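Local coordinates for 3-oxoacyl-[acyl-carrier protein] synthase (Thermus thermophilus, PDB 1UB7) that probably catalyses the first condensation of bacterial fatty acid synthesis, joining acetyl-CoA to malonyl-ACP to give 3-oxobutanoyl-ACP, and belongs to the thiolase-like superfamily, at residues A268-R273 with L286-D291; R251-A256 with L262-V267. One frame throughout, in Å; residues are numbered along the deposited sequence.

Contact 1: A268-R273 with L286-D291; sequences AVNVDR and LKEAVD
Arg273 and Glu288 form a bidentate, end-on salt bridge, which ties the short helix 271-274 to helix 281-292 in the C-terminal part of this thiolase-like fold. The two side chains reach toward each other from the two helices, and their flat groups lie nearly coplanar, 26° apart, so each terminal nitrogen faces one oxygen. Arg273 NH2 gives the shorter and straighter bond, 2.8 Å to Glu288 OE1 with an N-H...O angle of 165°, and that oxygen sits in the guanidinium plane. The second bond, from Arg273 NH1 to Glu288 OE2 at 3.2 Å, is more bent, its oxygen lying somewhat out of the plane. Both oxygens accept through their syn lone pairs, as usual in a bidentate arginine-carboxylate pair. Glu288 stretches out from its helix, whereas Arg273 folds at chi3 (-73°) to present its end. A lysine in its place lacks the paired nitrogens, and would probably leave Glu288 OE1 without its straight N-H partner and the carboxylate freer to turn. Glu288 OE2 is also hydrogen-bonded to Tyr274 OH, so two neighbours in sequence hold the same oxygen. Asp272 joins the network through a long pairing: its OD2 lies 3.9 Å from Arg273 NE, set off to one side of the guanidinium, where no N-H points at it. Asn270, the N-cap residue of helix 271-274, turns its amide almost perpendicular to the carboxylate and makes no capping bond with its side chain. Its contribution across the interface is a touch through carbon, with Asn270 CB 3.6 Å from Glu288 OE1.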
loop_
_atom_site.group_PDB
_atom_site.type_symbol
_atom_site.label_atom_id
_atom_site.label_comp_id
_atom_site.label_asym_id
_atom_site.label_seq_id
_atom_site.Cartn_x
_atom_site.Cartn_y
_atom_site.Cartn_z
ATOM N N ALA A 268 4.085 23.566 13.735
ATOM C CA ALA A 268 3.458 22.646 14.680
ATOM C C ALA A 268 4.452 21.676 15.304
ATOM O O ALA A 268 5.251 21.063 14.610
ATOM C CB ALA A 268 2.354 21.870 13.984
ATOM N N VAL A 269 4.388 21.526 16.619
ATOM C CA VAL A 269 5.295 20.610 17.313
ATOM C C VAL A 269 4.587 19.800 18.384
ATOM O O VAL A 269 3.668 20.284 19.040
ATOM C CB VAL A 269 6.465 21.363 18.021
ATOM C CG1 VAL A 269 7.513 20.361 18.499
ATOM C CG2 VAL A 269 7.095 22.388 17.079
ATOM N N ASN A 270 5.018 18.559 18.549
ATOM C CA ASN A 270 4.468 17.693 19.572
ATOM C C ASN A 270 5.384 16.490 19.726
ATOM O O ASN A 270 5.135 15.611 20.544
ATOM C CB ASN A 270 3.004 17.292 19.251
ATOM C CG ASN A 270 2.862 16.311 18.075
ATOM O OD1 ASN A 270 1.870 16.365 17.345
ATOM N ND2 ASN A 270 3.820 15.398 17.913
ATOM N N VAL A 271 6.463 16.473 18.941
ATOM C CA VAL A 271 7.435 15.380 18.997
ATOM C C VAL A 271 7.971 15.248 20.417
ATOM O O VAL A 271 8.487 14.199 20.804
ATOM C CB VAL A 271 8.636 15.605 18.024
ATOM C CG1 VAL A 271 9.395 16.880 18.372
ATOM C CG2 VAL A 271 9.580 14.429 18.097
ATOM N N ASP A 272 7.833 16.327 21.183
ATOM C CA ASP A 272 8.276 16.378 22.569
ATOM C C ASP A 272 7.406 15.514 23.479
ATOM O O ASP A 272 7.888 14.952 24.468
ATOM C CB ASP A 272 8.262 17.830 23.059
ATOM C CG ASP A 272 6.912 18.514 22.854
ATOM O OD1 ASP A 272 6.396 18.492 21.717
ATOM O OD2 ASP A 272 6.371 19.086 23.824
ATOM N N ARG A 273 6.127 15.395 23.130
ATOM C CA ARG A 273 5.181 14.622 23.927
ATOM C C ARG A 273 4.818 13.240 23.380
ATOM O O ARG A 273 4.356 12.375 24.131
ATOM C CB ARG A 273 3.897 15.444 24.144
ATOM C CG ARG A 273 4.060 16.553 25.164
ATOM C CD ARG A 273 2.812 17.401 25.347
ATOM N NE ARG A 273 2.573 18.292 24.212
ATOM C CZ ARG A 273 1.771 18.007 23.190
ATOM N NH1 ARG A 273 1.119 16.851 23.156
ATOM N NH2 ARG A 273 1.620 18.875 22.202
ATOM N N LEU A 286 -2.043 18.015 13.391
ATOM C CA LEU A 286 -3.149 18.809 12.849
ATOM C C LEU A 286 -4.299 18.904 13.844
ATOM O O LEU A 286 -4.926 19.961 13.985
ATOM C CB LEU A 286 -3.676 18.197 11.552
ATOM C CG LEU A 286 -2.744 18.292 10.354
ATOM C CD1 LEU A 286 -3.245 17.383 9.254
ATOM C CD2 LEU A 286 -2.659 19.731 9.893
ATOM N N LYS A 287 -4.573 17.790 14.522
ATOM C CA LYS A 287 -5.655 17.729 15.501
ATOM C C LYS A 287 -5.455 18.767 16.601
ATOM O O LYS A 287 -6.386 19.507 16.929
ATOM C CB LYS A 287 -5.753 16.335 16.131
ATOM C CG LYS A 287 -6.845 16.246 17.194
ATOM C CD LYS A 287 -6.736 14.974 18.021
ATOM C CE LYS A 287 -7.812 14.927 19.095
ATOM N NZ LYS A 287 -7.783 13.627 19.796
ATOM N N GLU A 288 -4.247 18.824 17.167
ATOM C CA GLU A 288 -3.963 19.803 18.218
ATOM C C GLU A 288 -4.097 21.245 17.689
ATOM O O GLU A 288 -4.669 22.113 18.356
ATOM C CB GLU A 288 -2.564 19.583 18.790
ATOM C CG GLU A 288 -2.318 18.147 19.205
ATOM C CD GLU A 288 -1.206 18.005 20.233
ATOM O OE1 GLU A 288 -0.186 18.721 20.122
ATOM O OE2 GLU A 288 -1.356 17.164 21.147
ATOM N N ALA A 289 -3.582 21.485 16.486
ATOM C CA ALA A 289 -3.652 22.804 15.878
ATOM C C ALA A 289 -5.096 23.221 15.625
ATOM O O ALA A 289 -5.464 24.385 15.816
ATOM C CB ALA A 289 -2.873 22.822 14.576
ATOM N N VAL A 290 -5.918 22.280 15.178
ATOM C CA VAL A 290 -7.309 22.605 14.925
ATOM C C VAL A 290 -7.955 23.008 16.236
ATOM O O VAL A 290 -8.596 24.059 16.325
ATOM C CB VAL A 290 -8.067 21.408 14.311
ATOM C CG1 VAL A 290 -9.564 21.617 14.418
ATOM C CG2 VAL A 290 -7.661 21.255 12.856
ATOM N N ASP A 291 -7.753 22.179 17.257
ATOM C CA ASP A 291 -8.332 22.419 18.574
ATOM C C ASP A 291 -7.825 23.669 19.289
ATOM O O ASP A 291 -8.531 24.212 20.139
ATOM C CB ASP A 291 -8.136 21.192 19.479
ATOM C CG ASP A 291 -8.986 20.001 19.041
ATOM O OD1 ASP A 291 -9.901 20.199 18.213
ATOM O OD2 ASP A 291 -8.750 18.872 19.524
#

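Contact 2: R251-A256 with L262-V267; sequences RIIDAA and LPWERV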
loop_
_atom_site.group_PDB
_atom_site.type_symbol
_atom_site.label_atom_id
_atom_site.label_comp_id
_atom_site.label_asym_id
_atom_site.label_seq_id
_atom_site.Cartn_x
_atom_site.Cartn_y
_atom_site.Cartn_z
ATOM N N ARG A 251 15.533 19.145 16.227
ATOM C CA ARG A 251 16.655 19.815 15.570
ATOM C C ARG A 251 16.351 19.936 14.084
ATOM O O ARG A 251 16.570 20.989 13.478
ATOM C CB ARG A 251 17.957 19.022 15.764
ATOM C CG ARG A 251 18.265 18.658 17.215
ATOM C CD ARG A 251 18.204 19.882 18.117
ATOM N NE ARG A 251 17.574 19.574 19.399
ATOM C CZ ARG A 251 16.943 20.469 20.154
ATOM N NH1 ARG A 251 16.863 21.732 19.754
ATOM N NH2 ARG A 251 16.377 20.098 21.297
ATOM N N ILE A 252 15.835 18.847 13.515
ATOM C CA ILE A 252 15.491 18.779 12.100
ATOM C C ILE A 252 14.380 19.771 11.754
ATOM O O ILE A 252 14.443 20.466 10.736
ATOM C CB ILE A 252 15.053 17.336 11.712
ATOM C CG1 ILE A 252 16.200 16.354 12.001
ATOM C CG2 ILE A 252 14.632 17.285 10.236
ATOM C CD1 ILE A 252 15.962 14.930 11.536
ATOM N N ILE A 253 13.369 19.837 12.610
ATOM C CA ILE A 253 12.247 20.750 12.408
ATOM C C ILE A 253 12.783 22.168 12.537
ATOM O O ILE A 253 12.459 23.058 11.749
ATOM C CB ILE A 253 11.148 20.523 13.486
ATOM C CG1 ILE A 253 10.644 19.075 13.399
ATOM C CG2 ILE A 253 10.005 21.534 13.307
ATOM C CD1 ILE A 253 9.825 18.604 14.602
ATOM N N ASP A 254 13.609 22.352 13.559
ATOM C CA ASP A 254 14.244 23.626 13.875
ATOM C C ASP A 254 15.041 24.064 12.654
ATOM O O ASP A 254 14.764 25.104 12.041
ATOM C CB ASP A 254 15.177 23.414 15.071
ATOM C CG ASP A 254 15.635 24.703 15.698
ATOM O OD1 ASP A 254 15.062 25.764 15.364
ATOM O OD2 ASP A 254 16.562 24.635 16.537
ATOM N N ALA A 255 16.021 23.230 12.309
ATOM C CA ALA A 255 16.904 23.454 11.179
ATOM C C ALA A 255 16.153 23.777 9.889
ATOM O O ALA A 255 16.610 24.591 9.087
ATOM C CB ALA A 255 17.779 22.235 10.981
ATOM N N ALA A 256 14.999 23.143 9.692
ATOM C CA ALA A 256 14.205 23.363 8.484
ATOM C C ALA A 256 13.382 24.649 8.534
ATOM O O ALA A 256 13.095 25.252 7.494
ATOM C CB ALA A 256 13.287 22.163 8.239
ATOM N N LEU A 262 11.108 31.294 9.403
ATOM C CA LEU A 262 9.861 31.089 10.127
ATOM C C LEU A 262 9.943 31.120 11.645
ATOM O O LEU A 262 10.913 30.652 12.246
ATOM C CB LEU A 262 9.231 29.756 9.712
ATOM C CG LEU A 262 8.577 29.636 8.335
ATOM C CD1 LEU A 262 8.188 28.181 8.101
ATOM C CD2 LEU A 262 7.346 30.550 8.254
ATOM N N PRO A 263 8.912 31.699 12.281
ATOM C CA PRO A 263 8.787 31.817 13.739
ATOM C C PRO A 263 8.100 30.546 14.248
ATOM O O PRO A 263 7.211 30.015 13.576
ATOM C CB PRO A 263 7.918 33.063 13.908
ATOM C CG PRO A 263 7.024 33.011 12.710
ATOM C CD PRO A 263 7.964 32.602 11.596
ATOM N N TRP A 264 8.508 30.054 15.418
ATOM C CA TRP A 264 7.928 28.830 15.968
ATOM C C TRP A 264 6.404 28.805 16.045
ATOM O O TRP A 264 5.800 27.740 16.165
ATOM C CB TRP A 264 8.507 28.549 17.350
ATOM C CG TRP A 264 9.846 27.909 17.297
ATOM C CD1 TRP A 264 11.044 28.488 17.582
ATOM C CD2 TRP A 264 10.131 26.553 16.934
ATOM N NE1 TRP A 264 12.064 27.577 17.427
ATOM C CE2 TRP A 264 11.531 26.380 17.028
ATOM C CE3 TRP A 264 9.338 25.464 16.538
ATOM C CZ2 TRP A 264 12.158 25.162 16.741
ATOM C CZ3 TRP A 264 9.964 24.252 16.253
ATOM C CH2 TRP A 264 11.361 24.113 16.357
ATOM N N GLU A 265 5.792 29.982 15.973
ATOM C CA GLU A 265 4.339 30.127 16.035
ATOM C C GLU A 265 3.639 29.598 14.778
ATOM O O GLU A 265 2.453 29.262 14.809
ATOM C CB GLU A 265 3.999 31.601 16.217
ATOM C CG GLU A 265 4.677 32.461 15.174
ATOM C CD GLU A 265 4.361 33.928 15.311
ATOM O OE1 GLU A 265 3.170 34.297 15.214
ATOM O OE2 GLU A 265 5.309 34.713 15.511
ATOM N N ARG A 266 4.375 29.542 13.673
ATOM C CA ARG A 266 3.833 29.063 12.406
ATOM C C ARG A 266 4.335 27.657 12.091
ATOM O O ARG A 266 4.358 27.240 10.938
ATOM C CB ARG A 266 4.215 30.023 11.277
ATOM C CG ARG A 266 3.431 31.326 11.295
ATOM C CD ARG A 266 4.083 32.377 10.415
ATOM N NE ARG A 266 4.215 31.950 9.024
ATOM C CZ ARG A 266 4.772 32.687 8.068
ATOM N NH1 ARG A 266 5.253 33.889 8.358
ATOM N NH2 ARG A 266 4.839 32.229 6.822
ATOM N N VAL A 267 4.737 26.941 13.135
ATOM C CA VAL A 267 5.229 25.578 13.013
ATOM C C VAL A 267 4.626 24.722 14.118
ATOM O O VAL A 267 4.668 25.100 15.291
ATOM C CB VAL A 267 6.745 25.517 13.147
ATOM C CG1 VAL A 267 7.195 24.067 13.296
ATOM C CG2 VAL A 267 7.390 26.161 11.926
#
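The indole of Trp264 meets helix 250-258 through its six-membered ring, with Asp254 OD1 and Ile253 CG2 both approaching obliquely. The carboxylate is inclined 37° to the ring, and Asp254 OD1 comes to 3.3 Å from Trp264 CZ2. Further along the ring, Trp264 CH2 lies 3.8 Å from Asp254 CA, so the indole leans on the helix backbone as well as on a side chain. Arg257, in the same helix, makes a cation-pi contact with Trp264. Ile253 crosses the indole at about a right angle, its CG2 standing 4.0 Å from Trp264 CZ3. Chi1 of -60° swings this methyl away from the backbone N, where Ile253 CG2 also lies 3.8 Å from Val267 CG1. One isoleucine methyl thus touches both Trp264, in the short 3-10 turn 264-265, and Val267 just beyond it. The loop after helix 250-258 folds back on that helix, which begins within the predicted ACP-binding region, 247-251. The isoleucine-valine-tryptophan packing is apolar, while Asp254 OD1 lies beside the ring without a hydrogen bond to it and forms a salt bridge with Arg257; pairing the charge within the helix is consistent with a carboxylate being tolerated against the indole.

In the fold
The two contacts follow one another along the chain, and show how chemistry can change within one short region. Contact 1 is ionic and joins two helices, with buried Asn270 beside a partly exposed ion pair; contact 2 is largely apolar and folds a loop back on helix 250-258, with exposed Trp264 against buried Ile253 and Val267. Contact 2 lies farther out, about 17 Å between its centre and the chain's against about 12 Å. Their centres are about 13 Å apart, yet they touch: Val269 CG2 packs 3.5 Å from Trp264 CZ3. Segments 262-267 and 268-273 run on without a break. The side chains of Asn270 and Ile253 lie about 8 and 7 Å from that of His246, a predicted active-site residue.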